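PDB 2O62: hypothetical protein from Nostoc punctiforme, which is of unknown function but, with an N-terminal DUF3598 domain and a C-terminal domain related to an ATP synthase biogenesis factor, both calycin-like, may bind a small ligand. Local coordinates for residues 17-23 / 120-126; 150-156 / 259-265; 231-237 / 248-254. One frame throughout, in Å; residues are numbered along the deposited sequence.

Interaction 1: residues 17-23 / 120-126; sequences EGSFSNF and LTLIREH. With GOL (glycerol), chain H.
Strands 17-23 and 120-126 run antiparallel at 157° with axes 4.6 Å apart. E17-H126, S19-R124, S21-L122 and F23-L120 are hydrogen-bonded pairs; G18-E125, F20-I123 and N22-T121 are non-hydrogen-bonded. The backbone bonds are short at E17-H126, S21-L122 and F23-L120 (F23 N to L120 O, 2.8 Å) and weak at S19-R124 (S19 N to R124 O, 3.4 Å), where a water accepts from R124 N and NE and donates to S19 OG and L122 O. G18 has phi/psi 165/-127, and a CB there would clash with R124 O. R124 (m, t, m) reaches diagonally across so that NH2 donates to S21 OG (m) at 3.0 Å; D32 bonds S19 and S21, and E134 takes NH1. F23 (chi1 m, chi2 near 90°) sets CE1 3.8 Å from L122 CB. H126 (chi1 p) turns its ring over E17 (m, t), whose CB lies 4.2 Å from the ring centroid; a glycerol, probably from the crystallisation liquor, spans H126 NE2 (O1, 2.9 Å) and E17 OE1 (O3, 2.7 Å), while E17 OE2 bridges to R36. On the other face, that of F20 and T121, I123 (m, t) sets CD1 3.9 Å from the F20 ring centroid, a CH-pi contact. E125 pairs with R104 and R106. Strands 14-23 and 117-127, first and last of the N-terminal sheet along the chain, are neighbours at its middle, as in calycin barrels.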
loop_
_atom_site.group_PDB
_atom_site.type_symbol
_atom_site.label_atom_id
_atom_site.label_comp_id
_atom_site.label_asym_id
_atom_site.label_seq_id
_atom_site.Cartn_x
_atom_site.Cartn_y
_atom_site.Cartn_z
ATOM N N GLU A 17 -9.623 -15.480 -2.432
ATOM C CA GLU A 17 -9.779 -16.130 -1.149
ATOM C C GLU A 17 -8.626 -15.768 -0.227
ATOM O O GLU A 17 -7.520 -15.541 -0.672
ATOM C CB GLU A 17 -9.802 -17.631 -1.342
ATOM C CG GLU A 17 -10.955 -18.106 -2.200
ATOM C CD GLU A 17 -11.253 -19.550 -1.954
ATOM O OE1 GLU A 17 -10.469 -20.379 -2.467
ATOM O OE2 GLU A 17 -12.250 -19.849 -1.240
ATOM N N GLY A 18 -8.891 -15.692 1.060
ATOM C CA GLY A 18 -7.829 -15.456 1.999
ATOM C C GLY A 18 -8.349 -15.038 3.338
ATOM O O GLY A 18 -9.162 -15.728 3.928
ATOM N N SER A 19 -7.841 -13.913 3.825
ATOM C CA SER A 19 -8.367 -13.315 5.052
ATOM C C SER A 19 -8.210 -11.826 5.135
ATOM O O SER A 19 -7.408 -11.246 4.393
ATOM C CB SER A 19 -7.670 -13.911 6.274
ATOM O OG SER A 19 -6.327 -13.538 6.352
ATOM N N PHE A 20 -8.952 -11.254 6.085
ATOM C CA PHE A 20 -8.804 -9.867 6.518
ATOM C C PHE A 20 -8.249 -9.906 7.916
ATOM O O PHE A 20 -8.893 -10.448 8.798
ATOM C CB PHE A 20 -10.168 -9.185 6.595
ATOM C CG PHE A 20 -10.764 -8.795 5.250
ATOM C CD1 PHE A 20 -10.923 -9.720 4.238
ATOM C CD2 PHE A 20 -11.279 -7.526 5.035
ATOM C CE1 PHE A 20 -11.495 -9.370 3.020
ATOM C CE2 PHE A 20 -11.878 -7.190 3.806
ATOM C CZ PHE A 20 -11.984 -8.100 2.828
ATOM N N SER A 21 -7.077 -9.313 8.121
ATOM C CA SER A 21 -6.323 -9.403 9.390
ATOM C C SER A 21 -6.048 -8.024 9.952
ATOM O O SER A 21 -5.452 -7.198 9.270
ATOM C CB SER A 21 -4.986 -10.106 9.154
ATOM O OG SER A 21 -5.205 -11.340 8.513
ATOM N N ASN A 22 -6.518 -7.767 11.172
ATOM C CA ASN A 22 -6.246 -6.524 11.890
ATOM C C ASN A 22 -5.034 -6.666 12.763
ATOM O O ASN A 22 -4.991 -7.544 13.597
ATOM C CB ASN A 22 -7.401 -6.162 12.797
ATOM C CG ASN A 22 -8.673 -5.964 12.033
ATOM O OD1 ASN A 22 -8.656 -5.590 10.863
ATOM N ND2 ASN A 22 -9.790 -6.206 12.688
ATOM N N PHE A 23 -4.113 -5.745 12.553
ATOM C CA PHE A 23 -2.884 -5.625 13.300
ATOM C C PHE A 23 -2.844 -4.329 14.093
ATOM O O PHE A 23 -3.368 -3.291 13.663
ATOM C CB PHE A 23 -1.707 -5.618 12.319
ATOM C CG PHE A 23 -1.414 -6.943 11.727
ATOM C CD1 PHE A 23 -2.038 -7.352 10.573
ATOM C CD2 PHE A 23 -0.512 -7.807 12.326
ATOM C CE1 PHE A 23 -1.786 -8.600 10.013
ATOM C CE2 PHE A 23 -0.259 -9.068 11.764
ATOM C CZ PHE A 23 -0.914 -9.443 10.579
ATOM N N LEU A 120 -3.836 -1.311 11.476
ATOM C CA LEU A 120 -3.775 -1.725 10.081
ATOM C C LEU A 120 -4.591 -2.968 9.792
ATOM O O LEU A 120 -4.791 -3.823 10.664
ATOM C CB LEU A 120 -2.362 -2.038 9.683
ATOM C CG LEU A 120 -1.183 -1.144 10.102
ATOM C CD1 LEU A 120 0.029 -1.992 10.206
ATOM C CD2 LEU A 120 -0.901 -0.093 9.110
ATOM N N THR A 121 -4.999 -3.073 8.539
ATOM C CA THR A 121 -5.678 -4.257 8.042
ATOM C C THR A 121 -4.814 -4.782 6.882
ATOM O O THR A 121 -4.430 -4.043 5.989
ATOM C CB THR A 121 -7.118 -3.951 7.610
ATOM O OG1 THR A 121 -7.836 -3.333 8.690
ATOM C CG2 THR A 121 -7.851 -5.260 7.189
ATOM N N LEU A 122 -4.481 -6.054 6.939
ATOM C CA LEU A 122 -3.718 -6.721 5.909
ATOM C C LEU A 122 -4.593 -7.767 5.306
ATOM O O LEU A 122 -5.065 -8.631 6.002
ATOM C CB LEU A 122 -2.464 -7.336 6.491
ATOM C CG LEU A 122 -1.404 -7.769 5.490
ATOM C CD1 LEU A 122 -0.755 -6.538 4.853
ATOM C CD2 LEU A 122 -0.380 -8.579 6.274
ATOM N N ILE A 123 -4.874 -7.620 4.009
ATOM C CA ILE A 123 -5.740 -8.516 3.319
ATOM C C ILE A 123 -4.871 -9.291 2.319
ATOM O O ILE A 123 -4.403 -8.739 1.311
ATOM C CB ILE A 123 -6.856 -7.758 2.616
ATOM C CG1 ILE A 123 -7.644 -6.896 3.633
ATOM C CG2 ILE A 123 -7.764 -8.723 1.880
ATOM C CD1 ILE A 123 -8.628 -5.866 2.982
ATOM N N ARG A 124 -4.669 -10.573 2.611
ATOM C CA ARG A 124 -3.826 -11.457 1.793
ATOM C C ARG A 124 -4.707 -12.422 1.040
ATOM O O ARG A 124 -5.300 -13.289 1.648
ATOM C CB ARG A 124 -2.851 -12.247 2.671
ATOM C CG ARG A 124 -1.841 -11.367 3.372
ATOM C CD ARG A 124 -1.183 -12.080 4.521
ATOM N NE ARG A 124 -2.031 -12.095 5.696
ATOM C CZ ARG A 124 -1.711 -12.672 6.859
ATOM N NH1 ARG A 124 -0.569 -13.289 7.006
ATOM N NH2 ARG A 124 -2.545 -12.580 7.871
ATOM N N GLU A 125 -4.735 -12.280 -0.280
ATOM C CA GLU A 125 -5.681 -12.972 -1.126
ATOM C C GLU A 125 -4.976 -13.728 -2.225
ATOM O O GLU A 125 -4.007 -13.243 -2.800
ATOM C CB GLU A 125 -6.657 -11.987 -1.741
ATOM C CG GLU A 125 -7.656 -11.408 -0.735
ATOM C CD GLU A 125 -8.374 -10.199 -1.249
ATOM O OE1 GLU A 125 -7.777 -9.418 -2.016
ATOM O OE2 GLU A 125 -9.551 -9.995 -0.878
ATOM N N HIS A 126 -5.492 -14.913 -2.518
ATOM C CA HIS A 126 -5.019 -15.752 -3.615
ATOM C C HIS A 126 -6.248 -16.165 -4.422
ATOM O O HIS A 126 -7.385 -16.353 -3.916
ATOM C CB HIS A 126 -4.239 -16.966 -3.107
ATOM C CG HIS A 126 -5.036 -17.862 -2.227
ATOM N ND1 HIS A 126 -5.186 -17.637 -0.871
ATOM C CD2 HIS A 126 -5.786 -18.956 -2.517
ATOM C CE1 HIS A 126 -5.975 -18.572 -0.366
ATOM N NE2 HIS A 126 -6.360 -19.378 -1.343
HETATM C C1 GOL H . -7.143 -22.438 -0.778
HETATM O O1 GOL H . -8.268 -21.566 -0.866
HETATM C C2 GOL H . -6.728 -23.124 -2.083
HETATM O O2 GOL H . -5.335 -23.341 -2.161
HETATM C C3 GOL H . -7.112 -22.284 -3.268
HETATM O O3 GOL H . -8.512 -22.102 -3.233
HETATM O O HOH W 1 -4.808 -11.402 5.516
#

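Interaction 2: residues 150-156 / 259-265; sequences QAVTIYR and WVSLTLV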
loop_
_atom_site.group_PDB
_atom_site.type_symbol
_atom_site.label_atom_id
_atom_site.label_comp_id
_atom_site.label_asym_id
_atom_site.label_seq_id
_atom_site.Cartn_x
_atom_site.Cartn_y
_atom_site.Cartn_z
ATOM N N GLN A 150 11.714 1.633 -11.464
ATOM C CA GLN A 150 10.945 2.693 -12.106
ATOM C C GLN A 150 9.649 2.897 -11.300
ATOM O O GLN A 150 9.203 1.998 -10.616
ATOM C CB GLN A 150 10.574 2.332 -13.556
ATOM C CG GLN A 150 11.768 2.234 -14.477
ATOM C CD GLN A 150 12.547 0.919 -14.352
ATOM O OE1 GLN A 150 11.947 -0.160 -14.257
ATOM N NE2 GLN A 150 13.895 1.010 -14.392
ATOM N N ALA A 151 9.078 4.085 -11.399
ATOM C CA ALA A 151 7.839 4.435 -10.719
ATOM C C ALA A 151 6.942 5.082 -11.741
ATOM O O ALA A 151 7.430 5.794 -12.585
ATOM C CB ALA A 151 8.095 5.410 -9.622
ATOM N N VAL A 152 5.653 4.803 -11.653
ATOM C CA VAL A 152 4.620 5.479 -12.400
ATOM C C VAL A 152 3.744 6.248 -11.407
ATOM O O VAL A 152 3.231 5.647 -10.451
ATOM C CB VAL A 152 3.696 4.465 -13.108
ATOM C CG1 VAL A 152 2.635 5.160 -13.968
ATOM C CG2 VAL A 152 4.521 3.528 -13.979
ATOM N N THR A 153 3.528 7.528 -11.704
ATOM C CA THR A 153 2.628 8.380 -10.928
ATOM C C THR A 153 1.470 8.683 -11.832
ATOM O O THR A 153 1.625 9.179 -12.982
ATOM C CB THR A 153 3.298 9.687 -10.407
ATOM O OG1 THR A 153 4.427 9.351 -9.559
ATOM C CG2 THR A 153 2.278 10.536 -9.609
ATOM N N ILE A 154 0.290 8.385 -11.300
ATOM C CA ILE A 154 -0.964 8.757 -11.924
ATOM C C ILE A 154 -1.742 9.774 -11.069
ATOM O O ILE A 154 -1.522 9.900 -9.876
ATOM C CB ILE A 154 -1.843 7.514 -12.203
ATOM C CG1 ILE A 154 -2.153 6.737 -10.948
ATOM C CG2 ILE A 154 -1.183 6.604 -13.245
ATOM C CD1 ILE A 154 -3.072 5.545 -11.236
ATOM N N TYR A 155 -2.658 10.478 -11.731
ATOM C CA TYR A 155 -3.290 11.684 -11.190
ATOM C C TYR A 155 -4.783 11.546 -11.223
ATOM O O TYR A 155 -5.323 10.853 -12.053
ATOM C CB TYR A 155 -2.843 12.929 -11.963
ATOM C CG TYR A 155 -1.337 13.078 -11.860
ATOM C CD1 TYR A 155 -0.752 13.743 -10.799
ATOM C CD2 TYR A 155 -0.508 12.579 -12.853
ATOM C CE1 TYR A 155 0.630 13.861 -10.687
ATOM C CE2 TYR A 155 0.867 12.698 -12.768
ATOM C CZ TYR A 155 1.431 13.357 -11.678
ATOM O OH TYR A 155 2.796 13.475 -11.558
ATOM N N ARG A 156 -5.440 12.237 -10.303
ATOM C CA ARG A 156 -6.887 12.228 -10.232
ATOM C C ARG A 156 -7.601 12.856 -11.368
ATOM O O ARG A 156 -8.717 12.457 -11.664
ATOM C CB ARG A 156 -7.341 12.951 -9.001
ATOM C CG ARG A 156 -6.946 12.294 -7.764
ATOM C CD ARG A 156 -7.464 13.122 -6.655
ATOM N NE ARG A 156 -8.868 13.430 -6.867
ATOM C CZ ARG A 156 -9.494 14.434 -6.278
ATOM N NH1 ARG A 156 -8.860 15.225 -5.409
ATOM N NH2 ARG A 156 -10.774 14.656 -6.542
ATOM N N TRP A 259 -6.184 14.858 -1.852
ATOM C CA TRP A 259 -5.512 13.817 -2.566
ATOM C C TRP A 259 -5.092 14.287 -3.960
ATOM O O TRP A 259 -5.890 14.850 -4.690
ATOM C CB TRP A 259 -6.450 12.622 -2.682
ATOM C CG TRP A 259 -5.868 11.466 -3.382
ATOM C CD1 TRP A 259 -4.590 11.013 -3.334
ATOM C CD2 TRP A 259 -6.588 10.572 -4.210
ATOM N NE1 TRP A 259 -4.455 9.868 -4.119
ATOM C CE2 TRP A 259 -5.680 9.586 -4.668
ATOM C CE3 TRP A 259 -7.923 10.493 -4.596
ATOM C CZ2 TRP A 259 -6.074 8.540 -5.482
ATOM C CZ3 TRP A 259 -8.305 9.465 -5.454
ATOM C CH2 TRP A 259 -7.389 8.527 -5.905
ATOM N N VAL A 260 -3.830 14.105 -4.321
ATOM C CA VAL A 260 -3.374 14.590 -5.620
ATOM C C VAL A 260 -2.931 13.483 -6.567
ATOM O O VAL A 260 -3.095 13.625 -7.770
ATOM C CB VAL A 260 -2.268 15.685 -5.496
ATOM C CG1 VAL A 260 -2.860 16.922 -4.833
ATOM C CG2 VAL A 260 -1.125 15.222 -4.733
ATOM N N SER A 261 -2.372 12.395 -6.048
ATOM C CA SER A 261 -1.756 11.408 -6.941
ATOM C C SER A 261 -1.502 10.061 -6.247
ATOM O O SER A 261 -1.605 9.939 -5.005
ATOM C CB SER A 261 -0.474 11.987 -7.531
ATOM O OG SER A 261 0.557 12.031 -6.549
ATOM N N LEU A 262 -1.142 9.069 -7.063
ATOM C CA LEU A 262 -0.803 7.739 -6.608
ATOM C C LEU A 262 0.359 7.253 -7.413
ATOM O O LEU A 262 0.401 7.406 -8.633
ATOM C CB LEU A 262 -1.985 6.807 -6.817
ATOM C CG LEU A 262 -1.921 5.408 -6.299
ATOM C CD1 LEU A 262 -1.960 5.465 -4.809
ATOM C CD2 LEU A 262 -3.154 4.600 -6.842
ATOM N N THR A 263 1.329 6.678 -6.718
ATOM C CA THR A 263 2.571 6.200 -7.326
ATOM C C THR A 263 2.820 4.722 -7.037
ATOM O O THR A 263 2.641 4.273 -5.904
ATOM C CB THR A 263 3.776 7.018 -6.748
ATOM O OG1 THR A 263 3.582 8.411 -7.084
ATOM C CG2 THR A 263 5.096 6.563 -7.326
ATOM N N LEU A 264 3.264 3.984 -8.069
ATOM C CA LEU A 264 3.651 2.588 -7.935
ATOM C C LEU A 264 5.074 2.401 -8.428
ATOM O O LEU A 264 5.404 2.700 -9.566
ATOM C CB LEU A 264 2.660 1.689 -8.681
ATOM C CG LEU A 264 2.913 0.175 -8.549
ATOM C CD1 LEU A 264 2.720 -0.305 -7.209
ATOM C CD2 LEU A 264 1.920 -0.545 -9.505
ATOM N N VAL A 265 5.926 1.993 -7.494
ATOM C CA VAL A 265 7.340 1.728 -7.718
ATOM C C VAL A 265 7.537 0.217 -7.865
ATOM O O VAL A 265 7.044 -0.553 -7.057
ATOM C CB VAL A 265 8.129 2.171 -6.524
ATOM C CG1 VAL A 265 9.599 1.946 -6.735
ATOM C CG2 VAL A 265 7.831 3.637 -6.206
HETATM O O HOH W 2 -4.619 15.092 -9.476
#
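Strands 150-155 and 259-265 are antiparallel, their axes 4.6 Å apart at 163°. Two hydrogen-bonded pairs fix the register: V152 N to L264 O is 3.0 Å and L264 N to V152 O 2.9 Å, while I154 N to L262 O is 2.8 Å and L262 N to I154 O 3.0 Å. Past Y155 the backbones part, and a water takes a weak bond from R156 N while donating to V260 O. R156 bridges the widening gap: NH1 donates to W259 O at 3.1 Å, and CG stands 3.9 Å from the centroid of the W259 six-membered ring, 15° off its normal, a CH-pi contact. One face carries A151, T153, Y155, S261, T263 and V265; there T153 OG1 and T263 OG1 share a hydrogen bond of 2.8 Å. F184 of strand 178-184 touches A151, T153 and T263, consistent with that face lining the barrel interior, whereas I154, L262 and L264, on the opposite face, pack on F74. Strand 162-172 flanks one edge; strand 245-253 flanks the other, where V260 and S261 both face S252 in a classic beta bulge. First and last strands thus close the ten-stranded barrel.

Interaction 3: residues 231-237 / 248-254; sequences QPLFLEA and RMIRSYN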
loop_
_atom_site.group_PDB
_atom_site.type_symbol
_atom_site.label_atom_id
_atom_site.label_comp_id
_atom_site.label_asym_id
_atom_site.label_seq_id
_atom_site.Cartn_x
_atom_site.Cartn_y
_atom_site.Cartn_z
ATOM N N GLN A 231 0.662 20.263 6.353
ATOM C CA GLN A 231 1.789 19.513 5.821
ATOM C C GLN A 231 1.275 18.505 4.796
ATOM O O GLN A 231 0.162 17.945 4.934
ATOM C CB GLN A 231 2.543 18.808 6.956
ATOM C CG GLN A 231 3.048 19.719 8.052
ATOM C CD GLN A 231 4.233 20.583 7.606
ATOM O OE1 GLN A 231 4.899 20.242 6.627
ATOM N NE2 GLN A 231 4.494 21.707 8.320
ATOM N N PRO A 232 2.074 18.237 3.752
ATOM C CA PRO A 232 1.672 17.175 2.818
ATOM C C PRO A 232 1.796 15.822 3.520
ATOM O O PRO A 232 2.569 15.702 4.495
ATOM C CB PRO A 232 2.665 17.311 1.674
ATOM C CG PRO A 232 3.856 17.903 2.299
ATOM C CD PRO A 232 3.380 18.826 3.389
ATOM N N LEU A 233 1.001 14.863 3.066
ATOM C CA LEU A 233 0.892 13.552 3.659
ATOM C C LEU A 233 1.022 12.480 2.604
ATOM O O LEU A 233 0.563 12.623 1.463
ATOM C CB LEU A 233 -0.448 13.407 4.362
ATOM C CG LEU A 233 -0.664 14.323 5.565
ATOM C CD1 LEU A 233 -2.135 14.410 5.960
ATOM C CD2 LEU A 233 0.137 13.795 6.737
ATOM N N PHE A 234 1.623 11.376 3.014
ATOM C CA PHE A 234 1.965 10.261 2.123
ATOM C C PHE A 234 1.627 8.964 2.875
ATOM O O PHE A 234 2.125 8.735 3.967
ATOM C CB PHE A 234 3.452 10.296 1.758
ATOM C CG PHE A 234 3.886 11.621 1.154
ATOM C CD1 PHE A 234 3.807 11.827 -0.215
ATOM C CD2 PHE A 234 4.389 12.646 1.953
ATOM C CE1 PHE A 234 4.183 13.034 -0.779
ATOM C CE2 PHE A 234 4.755 13.866 1.390
ATOM C CZ PHE A 234 4.657 14.059 0.022
ATOM N N LEU A 235 0.712 8.185 2.321
ATOM C CA LEU A 235 0.370 6.861 2.839
ATOM C C LEU A 235 1.155 5.868 1.975
ATOM O O LEU A 235 1.021 5.884 0.779
ATOM C CB LEU A 235 -1.111 6.679 2.622
ATOM C CG LEU A 235 -1.792 5.493 3.202
ATOM C CD1 LEU A 235 -1.910 5.707 4.683
ATOM C CD2 LEU A 235 -3.158 5.314 2.517
ATOM N N GLU A 236 1.998 5.041 2.592
ATOM C CA GLU A 236 2.901 4.161 1.835
ATOM C C GLU A 236 2.840 2.749 2.400
ATOM O O GLU A 236 2.658 2.522 3.609
ATOM C CB GLU A 236 4.390 4.640 1.770
ATOM C CG GLU A 236 5.384 3.717 0.882
ATOM C CD GLU A 236 6.786 4.344 0.662
ATOM O OE1 GLU A 236 7.087 5.283 1.425
ATOM O OE2 GLU A 236 7.575 3.938 -0.256
ATOM N N ALA A 237 2.944 1.812 1.469
ATOM C CA ALA A 237 3.080 0.403 1.764
ATOM C C ALA A 237 4.041 -0.176 0.731
ATOM O O ALA A 237 4.264 0.390 -0.330
ATOM C CB ALA A 237 1.711 -0.288 1.650
ATOM N N ARG A 248 6.515 -0.729 -4.140
ATOM C CA ARG A 248 6.070 0.250 -3.132
ATOM C C ARG A 248 4.943 1.096 -3.734
ATOM O O ARG A 248 4.981 1.443 -4.919
ATOM C CB ARG A 248 7.220 1.127 -2.702
ATOM C CG ARG A 248 8.318 0.336 -2.004
ATOM C CD ARG A 248 9.410 1.239 -1.511
ATOM N NE ARG A 248 10.340 1.663 -2.590
ATOM C CZ ARG A 248 10.488 2.929 -3.025
ATOM N NH1 ARG A 248 9.811 3.934 -2.491
ATOM N NH2 ARG A 248 11.356 3.216 -3.982
HETATM N N MSE A 249 3.939 1.436 -2.929
HETATM C CA MSE A 249 2.858 2.281 -3.395
HETATM C C MSE A 249 2.669 3.461 -2.439
HETATM O O MSE A 249 2.713 3.292 -1.244
HETATM C CB MSE A 249 1.555 1.496 -3.594
HETATM C CG MSE A 249 0.553 2.233 -4.358
HETATM SE SE MSE A 249 -1.263 1.470 -4.508
HETATM C CE MSE A 249 -0.803 -0.061 -5.400
ATOM N N ILE A 250 2.495 4.655 -2.995
ATOM C CA ILE A 250 2.406 5.912 -2.256
ATOM C C ILE A 250 1.180 6.688 -2.727
ATOM O O ILE A 250 1.099 7.040 -3.902
ATOM C CB ILE A 250 3.622 6.769 -2.478
ATOM C CG1 ILE A 250 4.906 5.973 -2.175
ATOM C CG2 ILE A 250 3.536 8.016 -1.614
ATOM C CD1 ILE A 250 5.616 5.472 -3.381
ATOM N N ARG A 251 0.236 6.930 -1.812
ATOM C CA ARG A 251 -0.937 7.791 -2.039
ATOM C C ARG A 251 -0.619 9.167 -1.455
ATOM O O ARG A 251 -0.372 9.293 -0.258
ATOM C CB ARG A 251 -2.172 7.214 -1.341
ATOM C CG ARG A 251 -3.534 7.826 -1.690
ATOM C CD ARG A 251 -4.583 7.259 -0.719
ATOM N NE ARG A 251 -5.865 7.908 -0.983
ATOM C CZ ARG A 251 -6.701 7.576 -1.948
ATOM N NH1 ARG A 251 -6.507 6.519 -2.711
ATOM N NH2 ARG A 251 -7.809 8.296 -2.095
ATOM N N SER A 252 -0.581 10.177 -2.304
ATOM C CA SER A 252 -0.029 11.490 -1.940
ATOM C C SER A 252 -1.091 12.563 -1.779
ATOM O O SER A 252 -1.927 12.744 -2.648
ATOM C CB SER A 252 0.990 11.919 -2.981
ATOM O OG SER A 252 2.062 10.979 -3.077
ATOM N N TYR A 253 -0.997 13.309 -0.679
ATOM C CA TYR A 253 -1.887 14.427 -0.368
ATOM C C TYR A 253 -1.101 15.737 -0.319
ATOM O O TYR A 253 -0.000 15.777 0.189
ATOM C CB TYR A 253 -2.566 14.232 0.991
ATOM C CG TYR A 253 -3.578 13.126 1.008
ATOM C CD1 TYR A 253 -3.166 11.794 1.058
ATOM C CD2 TYR A 253 -4.945 13.406 0.902
ATOM C CE1 TYR A 253 -4.077 10.749 1.040
ATOM C CE2 TYR A 253 -5.877 12.338 0.878
ATOM C CZ TYR A 253 -5.416 11.035 0.946
ATOM O OH TYR A 253 -6.275 9.968 0.904
ATOM N N ASN A 254 -1.685 16.826 -0.835
ATOM C CA ASN A 254 -1.024 18.150 -0.714
ATOM C C ASN A 254 -1.259 18.739 0.696
ATOM O O ASN A 254 -2.022 18.161 1.512
ATOM C CB ASN A 254 -1.445 19.129 -1.834
ATOM C CG ASN A 254 -2.833 19.551 -1.749
ATOM O OD1 ASN A 254 -3.484 19.425 -0.720
ATOM N ND2 ASN A 254 -3.319 20.141 -2.836
#
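E236, L235 and Y253 give up the most surface to this hairpin contact, E236 through a salt bridge, L235 and Y253 through backbone pairs and packing on the other face. E236 (t, t) sits in a non-hydrogen-bonded pair with I250, CA to CA 4.5 Å. Its extended side chain lays CD 3.8 Å from I250 CG1 and brings OE2 within 3.2 Å of R248 NH1, a salt bridge that reaches diagonally across the strands; R248 NH2 has a second acidic partner in E267. L235 is paired with R251 through both backbone bonds (L235 N to R251 O, 3.0 Å; R251 N to L235 O, 2.9 Å). On that face L235 CD2 packs against R251 CD, 4.0 Å away, and the leucine also touches Q109 and F111 of strand 103-111. Y253 is held by L233, with Y253 N to L233 O at 2.7 Å and L233 N to Y253 O at 3.2 Å. Its hydroxyl accepts from R251 NE at 2.8 Å and is also hydrogen-bonded to L83 O, while W259 meets its ring. A237 and M249, a selenomethionine, continue the register: A237 N lies 3.1 Å from M249 O, and M249 N lies 2.8 Å from A237 O. The chemistry therefore divides by face: L233, L235, A237, M249, R251 and Y253 form a largely apolar face packed mainly on N-terminal residues such as L96, F98 and F111, with R251 and the Y253 hydroxyl satisfied by hydrogen bonds, while F234, E236, I250 and S252 form a more mixed, more open face, whose S252 OG is hydrogen-bonded to a glycerol, probably from the crystallisation liquor.

In the fold
From the N terminus, interaction 1 comes first: it joins the opening strand of the N-terminal sheet to its last, closes a loop of 96 residues (24-119) and is complete before the second sheet begins at strand 145-155. That strand opens interaction 2, which ends only at the final strand, 259-269, closing the C-terminal barrel over a loop of 102 residues. Nested in this loop is interaction 3, a local hairpin contact. The two meet along the neighbouring strands 245-253 and 259-269, where V265 N lies 2.8 Å from R248 O, a probable hydrogen bond, so 231-237, 248-254, 259-265 and 150-156 follow in order around the barrel. Interaction 1 lies on the opposite side of the chain's centre from the other two.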